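PDB 6MLY: bifunctional GH43-CE protein from Bacteroides eggerthii, which probably cleaves glycosidic linkages of xylan-type polysaccharides with a family 43 hydrolase domain and carries a second, carbohydrate esterase domain. Local coordinates for residues Ala21-Ile26 / Ile276-Pro281; Asp318-Lys323 / Ala347-Leu352. All coordinates share one frame; numbering follows the deposited sequence.

Contact 1 of 2, residues Ala21-Ile26 / Ile276-Pro281; sequences ATNPVI and IPYLVP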
loop_
_atom_site.group_PDB
_atom_site.type_symbol
_atom_site.label_atom_id
_atom_site.label_comp_id
_atom_site.label_asym_id
_atom_site.label_seq_id
_atom_site.Cartn_x
_atom_site.Cartn_y
_atom_site.Cartn_z
ATOM N N ALA A 21 -14.662 12.541 -18.132
ATOM C CA ALA A 21 -16.041 11.931 -18.166
ATOM C C ALA A 21 -15.948 10.474 -18.638
ATOM O O ALA A 21 -16.377 10.140 -19.746
ATOM C CB ALA A 21 -16.954 12.741 -19.057
ATOM N N THR A 22 -15.398 9.618 -17.769
ATOM C CA THR A 22 -14.924 8.288 -18.145
ATOM C C THR A 22 -15.358 7.236 -17.116
ATOM O O THR A 22 -15.959 7.554 -16.088
ATOM C CB THR A 22 -13.391 8.252 -18.245
ATOM O OG1 THR A 22 -12.889 7.928 -16.948
ATOM C CG2 THR A 22 -12.787 9.552 -18.731
ATOM N N ASN A 23 -14.996 5.984 -17.418
ATOM C CA ASN A 23 -15.220 4.812 -16.589
ATOM C C ASN A 23 -13.859 4.366 -16.056
ATOM O O ASN A 23 -12.877 4.439 -16.790
ATOM C CB ASN A 23 -15.940 3.740 -17.418
ATOM C CG ASN A 23 -16.130 2.418 -16.704
ATOM O OD1 ASN A 23 -15.158 1.820 -16.237
ATOM N ND2 ASN A 23 -17.369 1.950 -16.641
ATOM N N PRO A 24 -13.776 3.918 -14.794
ATOM C CA PRO A 24 -14.869 3.755 -13.844
ATOM C C PRO A 24 -15.420 5.074 -13.285
ATOM O O PRO A 24 -14.643 5.945 -12.884
ATOM C CB PRO A 24 -14.229 2.956 -12.701
ATOM C CG PRO A 24 -12.804 3.434 -12.698
ATOM C CD PRO A 24 -12.480 3.638 -14.162
ATOM N N VAL A 25 -16.755 5.172 -13.243
ATOM C CA VAL A 25 -17.475 6.388 -12.848
ATOM C C VAL A 25 -17.273 6.651 -11.352
ATOM O O VAL A 25 -17.371 7.799 -10.910
ATOM C CB VAL A 25 -18.974 6.302 -13.201
ATOM C CG1 VAL A 25 -19.183 6.196 -14.704
ATOM C CG2 VAL A 25 -19.678 5.164 -12.472
ATOM N N ILE A 26 -17.044 5.577 -10.585
ATOM C CA ILE A 26 -16.571 5.661 -9.201
ATOM C C ILE A 26 -15.355 4.739 -9.047
ATOM O O ILE A 26 -15.503 3.519 -9.005
ATOM C CB ILE A 26 -17.682 5.291 -8.195
ATOM C CG1 ILE A 26 -18.886 6.234 -8.292
ATOM C CG2 ILE A 26 -17.113 5.229 -6.779
ATOM C CD1 ILE A 26 -20.028 5.873 -7.372
ATOM N N ILE A 276 -15.424 -1.696 -7.897
ATOM C CA ILE A 276 -15.603 -0.301 -8.329
ATOM C C ILE A 276 -16.722 -0.220 -9.369
ATOM O O ILE A 276 -16.722 -0.968 -10.343
ATOM C CB ILE A 276 -14.267 0.295 -8.842
ATOM C CG1 ILE A 276 -13.654 -0.507 -9.992
ATOM C CG2 ILE A 276 -13.259 0.450 -7.712
ATOM C CD1 ILE A 276 -12.636 0.270 -10.787
ATOM N N PRO A 277 -17.734 0.659 -9.169
ATOM C CA PRO A 277 -18.801 0.879 -10.150
ATOM C C PRO A 277 -18.392 1.161 -11.605
ATOM O O PRO A 277 -17.429 1.903 -11.857
ATOM C CB PRO A 277 -19.501 2.123 -9.588
ATOM C CG PRO A 277 -19.368 1.960 -8.098
ATOM C CD PRO A 277 -17.968 1.413 -7.926
ATOM N N TYR A 278 -19.162 0.565 -12.530
ATOM C CA TYR A 278 -19.032 0.702 -13.984
ATOM C C TYR A 278 -20.414 0.996 -14.586
ATOM O O TYR A 278 -21.408 0.374 -14.203
ATOM C CB TYR A 278 -18.482 -0.583 -14.610
ATOM C CG TYR A 278 -16.979 -0.704 -14.661
ATOM C CD1 TYR A 278 -16.216 -0.668 -13.505
ATOM C CD2 TYR A 278 -16.314 -0.893 -15.864
ATOM C CE1 TYR A 278 -14.836 -0.791 -13.545
ATOM C CE2 TYR A 278 -14.934 -1.016 -15.922
ATOM C CZ TYR A 278 -14.190 -0.963 -14.756
ATOM O OH TYR A 278 -12.832 -1.086 -14.795
ATOM N N LEU A 279 -20.462 1.940 -15.533
ATOM C CA LEU A 279 -21.652 2.231 -16.322
ATOM C C LEU A 279 -21.377 1.889 -17.792
ATOM O O LEU A 279 -20.390 2.352 -18.362
ATOM C CB LEU A 279 -22.015 3.711 -16.151
ATOM C CG LEU A 279 -22.675 4.081 -14.823
ATOM C CD1 LEU A 279 -22.917 5.580 -14.732
ATOM C CD2 LEU A 279 -23.983 3.327 -14.637
ATOM N N VAL A 280 -22.269 1.081 -18.382
ATOM C CA VAL A 280 -22.188 0.632 -19.779
ATOM C C VAL A 280 -23.414 1.147 -20.525
ATOM O O VAL A 280 -24.529 0.966 -20.041
ATOM C CB VAL A 280 -22.107 -0.905 -19.873
ATOM C CG1 VAL A 280 -21.997 -1.375 -21.317
ATOM C CG2 VAL A 280 -20.965 -1.470 -19.038
ATOM N N PRO A 281 -23.273 1.779 -21.717
ATOM C CA PRO A 281 -24.433 2.151 -22.534
ATOM C C PRO A 281 -25.209 0.912 -23.004
ATOM O O PRO A 281 -24.604 -0.128 -23.276
ATOM C CB PRO A 281 -23.849 2.902 -23.745
ATOM C CG PRO A 281 -22.434 3.267 -23.323
ATOM C CD PRO A 281 -22.007 2.199 -22.336
#
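Ile276 meets the N-terminal residues Pro24 and Ile26 with successive atoms of its side chain. Its CB lies 3.5 Å from Ile26 O, and the CG2 branch stays near the same oxygen at 4.0 Å. CG1 stands between the backbone N and the carbonyl carbon (chi1 57°), and from there CD1 extends to the pyrrolidine ring of Pro24, touching both CB and CG, with CD1 3.7 Å from CB. Pro24 follows a cis peptide bond, and its CB also rests 3.5 Å from Pro277 O and comes obliquely to the ring of Tyr278, 3.9 Å from CE1. An alanine in place of Tyr278 would probably leave this flank of Pro24 without its aromatic neighbour and Glu268 without the hydroxyl that makes a weak hydrogen bond to it.

Apolar side chains carry the rest of the packing described here. Pro277 places its CG 3.7 Å from Ile26 CB. Both methyls of Val25 rest on Leu279, the side chains crossing at about a right angle; CG1 comes to 3.8 Å from Leu279 CD1, while CG2 reaches both CG and CD1 of the leucine.

The arrangement fastens the irregular start of the modelled chain onto strand 275-282, consistent with a blade of the five-bladed beta-propeller of family 43 hydrolases. That strand is outermost in its three-stranded antiparallel sheet, bonded through its backbone to strand 262-269, which Leu279 also touches through Tyr265, while the loop leading to strand 34-38 packs on Pro277 with Ala30 and Met33.

Contact 2 of 2, residues Asp318-Lys323 / Ala347-Leu352; sequences DFNRKK and ARKGYL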
loop_
_atom_site.group_PDB
_atom_site.type_symbol
_atom_site.label_atom_id
_atom_site.label_comp_id
_atom_site.label_asym_id
_atom_site.label_seq_id
_atom_site.Cartn_x
_atom_site.Cartn_y
_atom_site.Cartn_z
ATOM N N ASP A 318 -11.564 18.808 9.335
ATOM C CA ASP A 318 -10.792 19.662 10.238
ATOM C C ASP A 318 -11.238 19.427 11.690
ATOM O O ASP A 318 -10.651 19.992 12.622
ATOM C CB ASP A 318 -10.910 21.138 9.835
ATOM C CG ASP A 318 -12.316 21.720 9.901
ATOM O OD1 ASP A 318 -13.269 20.945 10.104
ATOM O OD2 ASP A 318 -12.448 22.950 9.745
ATOM N N PHE A 319 -12.284 18.607 11.864
ATOM C CA PHE A 319 -12.882 18.249 13.158
ATOM C C PHE A 319 -13.362 19.513 13.889
ATOM O O PHE A 319 -13.356 19.574 15.122
ATOM C CB PHE A 319 -11.921 17.377 13.970
ATOM C CG PHE A 319 -11.718 15.998 13.391
ATOM C CD1 PHE A 319 -12.784 15.122 13.259
ATOM C CD2 PHE A 319 -10.468 15.575 12.969
ATOM C CE1 PHE A 319 -12.604 13.857 12.720
ATOM C CE2 PHE A 319 -10.287 14.308 12.432
ATOM C CZ PHE A 319 -11.354 13.451 12.313
ATOM N N ASN A 320 -13.812 20.494 13.095
ATOM C CA ASN A 320 -14.468 21.710 13.556
ATOM C C ASN A 320 -15.940 21.633 13.169
ATOM O O ASN A 320 -16.252 21.313 12.022
ATOM C CB ASN A 320 -13.900 22.976 12.911
ATOM C CG ASN A 320 -13.052 23.814 13.839
ATOM O OD1 ASN A 320 -13.390 24.002 15.007
ATOM N ND2 ASN A 320 -11.973 24.352 13.303
ATOM N N ARG A 321 -16.812 21.971 14.122
ATOM C CA ARG A 321 -18.239 21.849 13.963
ATOM C C ARG A 321 -18.893 23.183 14.340
ATOM O O ARG A 321 -18.604 23.739 15.399
ATOM C CB ARG A 321 -18.755 20.687 14.819
ATOM C CG ARG A 321 -18.157 19.331 14.464
ATOM C CD ARG A 321 -18.414 18.905 13.025
ATOM N NE ARG A 321 -17.935 17.554 12.748
ATOM C CZ ARG A 321 -16.758 17.250 12.202
ATOM N NH1 ARG A 321 -15.947 18.206 11.778
ATOM N NH2 ARG A 321 -16.395 15.985 12.086
ATOM N N LYS A 322 -19.748 23.683 13.434
ATOM C CA LYS A 322 -20.666 24.798 13.685
ATOM C C LYS A 322 -21.838 24.285 14.538
ATOM O O LYS A 322 -21.892 23.104 14.881
ATOM C CB LYS A 322 -21.163 25.387 12.358
ATOM C CG LYS A 322 -22.138 24.509 11.573
ATOM C CD LYS A 322 -23.417 25.211 11.136
ATOM C CE LYS A 322 -24.481 24.249 10.641
ATOM N NZ LYS A 322 -25.829 24.867 10.613
ATOM N N LYS A 323 -22.786 25.178 14.842
ATOM C CA LYS A 323 -23.952 24.861 15.676
ATOM C C LYS A 323 -24.898 23.906 14.935
ATOM O O LYS A 323 -25.409 24.232 13.859
ATOM C CB LYS A 323 -24.686 26.152 16.058
ATOM C CG LYS A 323 -25.797 25.998 17.090
ATOM C CD LYS A 323 -25.327 25.399 18.405
ATOM C CE LYS A 323 -25.674 26.248 19.608
ATOM N NZ LYS A 323 -24.851 27.479 19.666
ATOM N N ALA A 347 -14.336 17.444 23.700
ATOM C CA ALA A 347 -13.258 17.246 24.667
ATOM C C ALA A 347 -12.154 18.280 24.418
ATOM O O ALA A 347 -11.652 18.898 25.347
ATOM C CB ALA A 347 -12.729 15.837 24.563
ATOM N N ARG A 348 -11.792 18.442 23.143
ATOM C CA ARG A 348 -10.891 19.484 22.674
ATOM C C ARG A 348 -11.476 20.035 21.367
ATOM O O ARG A 348 -11.649 19.285 20.407
ATOM C CB ARG A 348 -9.484 18.901 22.502
ATOM C CG ARG A 348 -8.365 19.936 22.494
ATOM C CD ARG A 348 -6.985 19.341 22.258
ATOM N NE ARG A 348 -5.971 20.370 22.080
ATOM C CZ ARG A 348 -4.675 20.139 21.878
ATOM N NH1 ARG A 348 -4.211 18.902 21.818
ATOM N NH2 ARG A 348 -3.849 21.158 21.732
ATOM N N LYS A 349 -11.832 21.326 21.357
ATOM C CA LYS A 349 -12.501 21.945 20.205
ATOM C C LYS A 349 -11.511 22.040 19.036
ATOM O O LYS A 349 -10.441 22.619 19.177
ATOM C CB LYS A 349 -13.061 23.325 20.570
ATOM C CG LYS A 349 -13.544 24.157 19.385
ATOM C CD LYS A 349 -14.864 24.882 19.605
ATOM C CE LYS A 349 -15.791 24.755 18.410
ATOM N NZ LYS A 349 -17.101 25.413 18.634
ATOM N N GLY A 350 -11.898 21.466 17.892
ATOM C CA GLY A 350 -11.076 21.401 16.684
ATOM C C GLY A 350 -10.377 20.055 16.522
ATOM O O GLY A 350 -9.723 19.809 15.494
ATOM N N TYR A 351 -10.524 19.184 17.531
ATOM C CA TYR A 351 -9.846 17.892 17.597
ATOM C C TYR A 351 -10.865 16.763 17.822
ATOM O O TYR A 351 -11.858 16.923 18.553
ATOM C CB TYR A 351 -8.807 17.898 18.723
ATOM C CG TYR A 351 -7.646 18.849 18.542
ATOM C CD1 TYR A 351 -7.796 20.214 18.726
ATOM C CD2 TYR A 351 -6.383 18.384 18.210
ATOM C CE1 TYR A 351 -6.735 21.092 18.567
ATOM C CE2 TYR A 351 -5.313 19.247 18.045
ATOM C CZ TYR A 351 -5.486 20.607 18.227
ATOM O OH TYR A 351 -4.428 21.463 18.076
ATOM N N LEU A 352 -10.610 15.621 17.171
ATOM C CA LEU A 352 -11.245 14.334 17.472
ATOM C C LEU A 352 -10.398 13.620 18.530
ATOM O O LEU A 352 -9.179 13.499 18.355
ATOM C CB LEU A 352 -11.323 13.501 16.188
ATOM C CG LEU A 352 -11.531 11.998 16.381
ATOM C CD1 LEU A 352 -12.937 11.706 16.877
ATOM C CD2 LEU A 352 -11.259 11.245 15.092
#
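Arg321 NH1 is held by two partners: it donates a nearly straight hydrogen bond of 3.1 Å to Asn320 O, which lies in the guanidinium plane but is reached from above its own carbonyl plane, and it forms a salt bridge with Asp317 OD1. NE of the same group donates to Ala327 O, so bonds at both NE and NH1 limit its rotation. Across the contact, Lys349 NZ stands 3.9 Å from Arg321 O, a loose approach of the lysine to the arginine's backbone. The backbone N-H of Phe319 is accepted by Asp317 OD1. One residue further on, Asn320 N donates to Asp318 OD1 at 3.1 Å, an Asx turn over Asp318 to Asn320.

Across from this turn, Arg348 to Tyr351 form a type II beta turn closed by Tyr351 N to Arg348 O. Gly350 occupies its third position with a positive phi, and its CA lies 3.3 Å from Phe319 O in a CA-H...O contact with an angle of 120° at the hydrogen. Both segments belong to the concanavalin A-like beta-sandwich: the beta turn leads directly into strand 352-355, which pairs with strand 502-511, whereas segment 318-323 precedes strand 333-335 of the other sheet.

Leu352 completes the contact from the start of its strand. Its CB sits over the centre of the Phe319 ring, 3.6 Å from the centroid and 7° off the normal, a CH-pi contact. Chi1 of 161° sets CG anti to the backbone N; farther out, CD2 reaches the rim of the ring, 3.5 Å from Phe319 CZ. Leu345 touches both side chains, and Trp332 packs on the phenylalanine as well.

How the contacts relate
The two contacts follow one another along the chain, contact 1 closing before contact 2 opens, and they do not touch: their centres are 36 Å apart and their nearest atoms about 22 Å. Contact 1 joins the start of the modelled chain to a strand some 250 residues later within the glycosidase domain, whereas contact 2 spans only 24 residues inside the concanavalin A-like domain that follows. Neither reaches the predicted proton donor Glu200, which is not modelled, or Asp143, predicted to modulate its pKa. The sodium ion, bound by Thr639, Tyr720, Asp722 and Asp725, belongs to the esterase domain, which holds neither contact.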